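Local atomic coordinates of nucleoside-diphosphate-sugar epimerase (Pseudomonas aeruginosa, PDB entry 2X4G), a protein that probably binds a nicotinamide cofactor and acts as an epimerase on nucleoside-diphosphate sugars, although its substrate and precise reaction remain unestablished. Residues A[17-22]-A[79-84]; A[120-125]-A[175-180]. All blocks are in the same frame, centred on the assembly; numbering follows the deposited sequence.

The two interactions lie side by side in one mostly parallel sheet, joined through the pairing of strand 80-83 of interaction 1 with strand 121-124 of interaction 2, their centres about 10 Å apart. The strand order across this part of the sheet is therefore 15-19, 80-83, 121-124, 176-185. Probable backbone hydrogen bonds join the two, from Phe83 N to Leu122 O (2.9 Å) and from Leu122 N to Val81 O (3.0 Å). On one face, the rings of Phe83 and Tyr123 pack at 3.7 Å between their CD2 atoms. Interaction 1 leads into the glycine-rich turn of the probable cofactor site; interaction 2 continues the sheet away from strand 15-19.

Interaction 1 (A[17-22]-A[79-84]); sequences AVLGAT and DGVIFS
Leu19 reaches across to Val81 with one branch, its CD1 lying 3.4 Å from Val81 CG2 in an oblique side-chain crossing. Val81 CG2, anti to its backbone N, is the methyl turned to meet the leucine. Ala17 CB lies 4.0 Å from the same Val81 CG2. Further along, Leu19 CB meets Phe83 CD1 obliquely, and Phe109 of helix 98-116 covers Leu19, Val81 and Phe83. Ile82 and Val18 point to the other face, toward helix 24-35; their mutual contact is loose, 4.5 Å from Val18 CG1 to Ile82 CB.

The parallel backbones are joined by four hydrogen bonds. Ala17 gives its N to Gly80 O and takes Ile82 N on its O at 2.8 Å; Leu19 likewise gives its N to Ile82 O at 2.9 Å and takes Ser84 N on its O at 3.1 Å. Ser84 CB also sits beside Leu19 O. Gly20, with positive phi (81°), turns the chain out of the sheet toward helix 24-35: the first strand and glycine-rich turn of a Rossmann fold, consistent with a dinucleotide-binding site.

Interaction 2 (A[120-125]-A[175-180]); sequences RILYVG and PVVIGI
In the parallel sheet of this Rossmann-like domain, Leu122 and Val177 meet at the pairing of strands 121-124 and 176-185, the two strands of a beta-alpha-beta crossover whose helix is 154-171. Five backbone hydrogen bonds run along the pair. Ile121 and Tyr123 each donate through N and accept through O: Ile121 uses Pro175 O and Val177 N, and Tyr123 uses Val177 O (2.9 Å) and Gly179 N (3.1 Å). Gly125 N closes the series on Gly179 O at 2.9 Å.

On one face, Ile121 brings its CD1 to 3.7 Å from Pro175 CD, while its CG2 meets Val176 CG2. Ile178 CG2 comes to the edge of the Tyr123 ring, near the ring plane, 4.3 Å from CD1. Helix 98-116 covers Ile121, Tyr123 and Val176, and helix 154-171 covers Tyr123 and Ile178, so the crossover helix packs directly on both strands that it links.

The other face faces helix 219-232, where Leu226, Ala229 and Leu230 touch Leu122. The CG of Leu122 is anti to the backbone N (chi1 177°), and chi2 of 80° then puts CD1 over the neighbouring strand, 3.6 Å from Val177 CG1. It reaches onward over the backbone at Gly179, where there is no side chain; Leu122 CD1 lies 3.4 Å from Gly179 N. At the start of the strands, the Arg120 chain bends at chi2 (67°), and its guanidinium is held by the carbonyl oxygens of Leu230, through NE, and Gly233, through NH2. Val177 CG2 lies over one face of that flat group, 3.9 Å from Arg120 NH2.

Interaction 1 (A[17-22]-A[79-84])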
# COMPACT_ATOMS: atom_id res chain seq x y z
N ALA A 17 12.63 8.20 -34.97
CA ALA A 17 13.17 8.35 -33.62
C ALA A 17 12.35 7.58 -32.62
O ALA A 17 11.18 7.32 -32.85
CB ALA A 17 13.20 9.82 -33.23
N VAL A 18 12.97 7.22 -31.49
CA VAL A 18 12.29 6.54 -30.39
C VAL A 18 12.68 7.20 -29.07
O VAL A 18 13.87 7.34 -28.79
CB VAL A 18 12.75 5.06 -30.28
CG1 VAL A 18 11.92 4.32 -29.23
CG2 VAL A 18 12.66 4.36 -31.62
N LEU A 19 11.70 7.63 -28.28
CA LEU A 19 11.96 8.04 -26.89
C LEU A 19 11.63 6.86 -26.03
O LEU A 19 10.62 6.19 -26.26
CB LEU A 19 11.06 9.19 -26.46
CG LEU A 19 11.49 10.52 -27.09
CD1 LEU A 19 10.90 10.63 -28.51
CD2 LEU A 19 11.11 11.71 -26.23
N GLY A 20 12.46 6.62 -25.02
CA GLY A 20 12.27 5.50 -24.10
C GLY A 20 12.79 4.20 -24.69
O GLY A 20 12.26 3.14 -24.38
N ALA A 21 13.84 4.31 -25.49
CA ALA A 21 14.45 3.19 -26.18
C ALA A 21 15.11 2.15 -25.28
O ALA A 21 15.36 1.03 -25.72
CB ALA A 21 15.47 3.69 -27.16
N THR A 22 15.41 2.50 -24.04
CA THR A 22 16.05 1.55 -23.12
C THR A 22 15.03 0.67 -22.40
O THR A 22 15.39 -0.34 -21.81
CB THR A 22 16.90 2.28 -22.07
OG1 THR A 22 16.06 3.17 -21.34
CG2 THR A 22 18.01 3.08 -22.71
N ASP A 79 11.35 11.72 -40.03
CA ASP A 79 10.12 11.31 -40.71
C ASP A 79 9.09 10.70 -39.74
O ASP A 79 7.97 10.47 -40.12
CB ASP A 79 10.43 10.33 -41.82
CG ASP A 79 11.31 10.91 -42.89
OD1 ASP A 79 10.75 11.41 -43.88
OD2 ASP A 79 12.55 10.87 -42.75
N GLY A 80 9.47 10.44 -38.49
CA GLY A 80 8.50 9.97 -37.48
C GLY A 80 9.11 9.72 -36.11
O GLY A 80 10.33 9.72 -35.96
N VAL A 81 8.26 9.51 -35.09
CA VAL A 81 8.73 9.30 -33.72
C VAL A 81 7.81 8.37 -32.91
O VAL A 81 6.59 8.53 -32.88
CB VAL A 81 8.88 10.66 -32.99
CG1 VAL A 81 7.52 11.36 -32.83
CG2 VAL A 81 9.58 10.47 -31.65
N ILE A 82 8.41 7.40 -32.24
CA ILE A 82 7.68 6.56 -31.31
C ILE A 82 7.91 7.05 -29.88
O ILE A 82 9.04 7.28 -29.49
CB ILE A 82 8.11 5.09 -31.41
CG1 ILE A 82 7.76 4.55 -32.80
CG2 ILE A 82 7.43 4.25 -30.34
CD1 ILE A 82 8.31 3.16 -33.09
N PHE A 83 6.83 7.21 -29.11
CA PHE A 83 6.92 7.61 -27.71
C PHE A 83 6.55 6.46 -26.76
O PHE A 83 5.39 6.08 -26.69
CB PHE A 83 6.00 8.81 -27.45
CG PHE A 83 6.10 9.35 -26.06
CD1 PHE A 83 6.96 10.38 -25.77
CD2 PHE A 83 5.31 8.83 -25.04
CE1 PHE A 83 7.05 10.89 -24.48
CE2 PHE A 83 5.39 9.33 -23.75
CZ PHE A 83 6.26 10.36 -23.46
N SER A 84 7.55 5.93 -26.04
CA SER A 84 7.34 4.87 -25.02
C SER A 84 7.17 5.39 -23.59
O SER A 84 8.14 5.79 -22.95
CB SER A 84 8.50 3.89 -25.05
OG SER A 84 8.51 3.21 -26.30

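Interaction 2 (A[120-125]-A[175-180])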
# COMPACT_ATOMS: atom_id res chain seq x y z
N ARG A 120 4.69 12.55 -38.28
CA ARG A 120 4.18 11.22 -37.99
C ARG A 120 4.55 10.86 -36.54
O ARG A 120 5.73 10.76 -36.21
CB ARG A 120 4.87 10.30 -38.99
CG ARG A 120 4.12 9.09 -39.44
CD ARG A 120 2.87 9.34 -40.28
NE ARG A 120 2.05 8.14 -40.15
CZ ARG A 120 0.76 8.04 -40.45
NH1 ARG A 120 0.10 9.06 -40.98
NH2 ARG A 120 0.15 6.87 -40.24
N ILE A 121 3.56 10.73 -35.65
CA ILE A 121 3.81 10.49 -34.22
C ILE A 121 2.97 9.31 -33.73
O ILE A 121 1.76 9.29 -33.90
CB ILE A 121 3.42 11.74 -33.35
CG1 ILE A 121 4.21 12.99 -33.74
CG2 ILE A 121 3.65 11.49 -31.88
CD1 ILE A 121 3.37 14.28 -33.73
N LEU A 122 3.61 8.32 -33.12
CA LEU A 122 2.89 7.19 -32.52
C LEU A 122 3.12 7.23 -31.02
O LEU A 122 4.28 7.28 -30.57
CB LEU A 122 3.34 5.84 -33.07
CG LEU A 122 2.68 4.60 -32.44
CD1 LEU A 122 1.30 4.36 -33.01
CD2 LEU A 122 3.53 3.39 -32.65
N TYR A 123 2.03 7.20 -30.28
CA TYR A 123 2.06 7.24 -28.84
C TYR A 123 1.69 5.85 -28.36
O TYR A 123 0.74 5.25 -28.85
CB TYR A 123 1.07 8.28 -28.30
CG TYR A 123 0.81 8.07 -26.85
CD1 TYR A 123 -0.28 7.34 -26.43
CD2 TYR A 123 1.71 8.52 -25.90
CE1 TYR A 123 -0.51 7.09 -25.09
CE2 TYR A 123 1.50 8.27 -24.55
CZ TYR A 123 0.38 7.56 -24.16
OH TYR A 123 0.15 7.30 -22.84
N VAL A 124 2.46 5.31 -27.42
CA VAL A 124 2.21 3.95 -26.95
C VAL A 124 1.25 3.99 -25.79
O VAL A 124 1.60 4.44 -24.69
CB VAL A 124 3.50 3.24 -26.54
CG1 VAL A 124 3.19 1.80 -26.20
CG2 VAL A 124 4.49 3.29 -27.68
N GLY A 125 0.03 3.52 -26.04
CA GLY A 125 -1.01 3.47 -25.02
C GLY A 125 -1.22 2.14 -24.30
O GLY A 125 -0.40 1.22 -24.40
N PRO A 175 -0.26 14.95 -35.95
CA PRO A 175 -0.35 13.64 -36.60
C PRO A 175 -0.10 12.46 -35.67
O PRO A 175 0.88 11.73 -35.83
CB PRO A 175 0.72 13.72 -37.70
CG PRO A 175 1.71 14.69 -37.21
CD PRO A 175 1.02 15.63 -36.25
N VAL A 176 -1.00 12.25 -34.71
CA VAL A 176 -0.78 11.25 -33.66
C VAL A 176 -1.54 10.00 -33.98
O VAL A 176 -2.73 10.06 -34.24
CB VAL A 176 -1.24 11.73 -32.27
CG1 VAL A 176 -1.38 10.55 -31.33
CG2 VAL A 176 -0.29 12.74 -31.71
N VAL A 177 -0.83 8.87 -33.95
CA VAL A 177 -1.45 7.56 -34.04
C VAL A 177 -1.25 6.89 -32.68
O VAL A 177 -0.24 7.13 -32.01
CB VAL A 177 -0.79 6.72 -35.16
CG1 VAL A 177 -1.38 5.29 -35.20
CG2 VAL A 177 -0.94 7.42 -36.55
N ILE A 178 -2.21 6.07 -32.25
CA ILE A 178 -2.08 5.37 -30.97
C ILE A 178 -1.96 3.85 -31.14
O ILE A 178 -2.85 3.21 -31.71
CB ILE A 178 -3.26 5.68 -30.06
CG1 ILE A 178 -3.41 7.18 -29.91
CG2 ILE A 178 -3.06 5.04 -28.70
CD1 ILE A 178 -4.69 7.56 -29.24
N GLY A 179 -0.85 3.30 -30.64
CA GLY A 179 -0.57 1.87 -30.67
C GLY A 179 -0.64 1.31 -29.27
O GLY A 179 0.00 1.82 -28.36
N ILE A 180 -1.44 0.26 -29.09
CA ILE A 180 -1.82 -0.27 -27.80
C ILE A 180 -1.47 -1.73 -27.79
O ILE A 180 -2.26 -2.54 -28.24
CB ILE A 180 -3.34 -0.16 -27.56
CG1 ILE A 180 -3.84 1.28 -27.71
CG2 ILE A 180 -3.72 -0.69 -26.17
CD1 ILE A 180 -5.36 1.41 -27.53